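Substrate binding periplasmic protein (Ralstonia solanacearum, PDB 3LOP) binds leucine in its pocket and probably serves solute uptake as a periplasmic substrate-binding protein. Local coordinates at residues 120-123 against 127-130. Residues are numbered along the deposited sequence; the frame is centred on the assembly and turned at random.
Sequences PIKA and QEID
Ala123 packs against the side chain of Gln127, where the chain leaving strand 118-119 enters helix 125-138. This is the tight part of the contact. The CB of Ala123 lies 3.9 Å from CD of Gln127, so the methyl group sits against the face of the amide. Gln127 has CG anti to its carbonyl carbon (chi1 -68°) and is extended beyond it, which carries the amide back over Ala123.

The other part is looser and runs through water. Lys122 NZ and Glu128 OE2 are opposite charges 4.3 Å apart, too far for a salt bridge. One water fills the gap. It accepts from Lys122 NZ at 2.7 Å, and donates to the backbone O of Ala123 at 2.7 Å and to Glu128 OE2 at 2.6 Å. Glu128 OE2 is also hydrogen-bonded to Ser229 OG, so a third part of the chain joins this network.

Lys122 belongs to the magnesium site together with Ala106 and Tyr125, and its side chain lies about 3 Å from the magnesium ion and about 6 Å from the bound leucine. Two opposite charges on buried residues sit one water apart; negative Glu128 probably offsets the positive charge of Lys122 and the modelled magnesium ion.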
ATOM      1  N   PRO A 120      -4.689  10.009  -1.982  1.00  3.53           N
ATOM      2  CA  PRO A 120      -3.721   9.151  -1.297  1.00  3.29           C
ATOM      3  C   PRO A 120      -3.815   9.346   0.210  1.00  3.63           C
ATOM      4  O   PRO A 120      -3.945  10.475   0.691  1.00  4.26           O
ATOM      5  CB  PRO A 120      -2.383   9.625  -1.860  1.00  5.28           C
ATOM      6  CG  PRO A 120      -2.631  11.085  -2.132  1.00  5.11           C
ATOM      7  CD  PRO A 120      -4.010  11.064  -2.757  1.00  5.58           C
ATOM      8  N   ILE A 121      -3.752   8.247   0.951  1.00  3.29           N
ATOM      9  CA  ILE A 121      -3.823   8.319   2.403  1.00  3.81           C
ATOM     10  C   ILE A 121      -2.449   8.161   3.047  1.00  4.00           C
ATOM     11  O   ILE A 121      -1.962   9.065   3.721  1.00  5.10           O
ATOM     12  CB  ILE A 121      -4.767   7.232   2.966  1.00  4.08           C
ATOM     13  CG1 ILE A 121      -6.210   7.529   2.544  1.00  2.65           C
ATOM     14  CG2 ILE A 121      -4.648   7.165   4.486  1.00  4.13           C
ATOM     15  CD1 ILE A 121      -7.212   6.460   2.966  1.00  2.85           C
ATOM     16  N   LYS A 122      -1.812   7.021   2.816  1.00  5.03           N
ATOM     17  CA  LYS A 122      -0.518   6.760   3.433  1.00  4.60           C
ATOM     18  C   LYS A 122       0.636   7.644   2.973  1.00  4.58           C
ATOM     19  O   LYS A 122       0.643   8.160   1.849  1.00  4.94           O
ATOM     20  CB  LYS A 122      -0.145   5.286   3.252  1.00  4.79           C
ATOM     21  CG  LYS A 122       0.177   4.866   1.834  1.00  6.98           C
ATOM     22  CD  LYS A 122       0.013   3.355   1.695  1.00  7.80           C
ATOM     23  CE  LYS A 122       0.487   2.842   0.345  1.00  8.40           C
ATOM     24  NZ  LYS A 122       1.962   2.617   0.330  1.00 10.76           N
ATOM     25  N   ALA A 123       1.601   7.827   3.871  1.00  4.40           N
ATOM     26  CA  ALA A 123       2.793   8.610   3.573  1.00  4.35           C
ATOM     27  C   ALA A 123       3.382   8.008   2.301  1.00  4.98           C
ATOM     28  O   ALA A 123       3.292   6.799   2.083  1.00  5.34           O
ATOM     29  CB  ALA A 123       3.786   8.516   4.727  1.00  5.87           C
ATOM     30  N   GLN A 127       8.816   9.657   1.072  1.00  4.98           N
ATOM     31  CA  GLN A 127       8.976   9.870   2.504  1.00  5.15           C
ATOM     32  C   GLN A 127       9.625   8.635   3.122  1.00  5.00           C
ATOM     33  O   GLN A 127      10.493   8.755   3.984  1.00  5.28           O
ATOM     34  CB  GLN A 127       7.629  10.134   3.180  1.00  4.95           C
ATOM     35  CG  GLN A 127       6.973  11.447   2.794  1.00  6.76           C
ATOM     36  CD  GLN A 127       5.702  11.699   3.582  1.00  6.95           C
ATOM     37  OE1 GLN A 127       5.747  12.087   4.753  1.00 11.96           O
ATOM     38  NE2 GLN A 127       4.559  11.460   2.953  1.00  5.31           N
ATOM     39  N   GLU A 128       9.196   7.454   2.679  1.00  4.78           N
ATOM     40  CA  GLU A 128       9.744   6.193   3.176  1.00  5.38           C
ATOM     41  C   GLU A 128      11.231   6.101   2.842  1.00  4.77           C
ATOM     42  O   GLU A 128      12.057   5.774   3.698  1.00  5.00           O
ATOM     43  CB  GLU A 128       9.036   4.998   2.529  1.00  4.61           C
ATOM     44  CG  GLU A 128       7.586   4.781   2.930  1.00  6.95           C
ATOM     45  CD  GLU A 128       7.023   3.509   2.317  1.00  9.07           C
ATOM     46  OE1 GLU A 128       7.656   2.445   2.487  1.00  9.57           O
ATOM     47  OE2 GLU A 128       5.957   3.565   1.666  1.00  9.65           O
ATOM     48  N   ILE A 129      11.560   6.388   1.586  1.00  5.15           N
ATOM     49  CA  ILE A 129      12.935   6.328   1.114  1.00  5.28           C
ATOM     50  C   ILE A 129      13.828   7.329   1.841  1.00  5.76           C
ATOM     51  O   ILE A 129      14.922   6.982   2.289  1.00  6.38           O
ATOM     52  CB  ILE A 129      12.993   6.557  -0.415  1.00  5.71           C
ATOM     53  CG1 ILE A 129      12.301   5.389  -1.125  1.00  5.64           C
ATOM     54  CG2 ILE A 129      14.436   6.688  -0.878  1.00  6.94           C
ATOM     55  CD1 ILE A 129      12.128   5.574  -2.621  1.00  7.22           C
ATOM     56  N   ASP A 130      13.365   8.568   1.970  1.00  6.04           N
ATOM     57  CA  ASP A 130      14.151   9.576   2.673  1.00  7.45           C
ATOM     58  C   ASP A 130      14.485   9.102   4.082  1.00  7.01           C
ATOM     59  O   ASP A 130      15.641   9.129   4.504  1.00  7.55           O
ATOM     60  CB  ASP A 130      13.383  10.901   2.773  1.00  9.73           C
ATOM     61  CG  ASP A 130      13.336  11.652   1.461  1.00 14.70           C
ATOM     62  OD1 ASP A 130      14.259  11.477   0.638  1.00 17.81           O
ATOM     63  OD2 ASP A 130      12.382  12.435   1.259  1.00 18.46           O
TER
HETATM   64  O   HOH W   1       3.759   4.603   0.651  1.00  7.96           O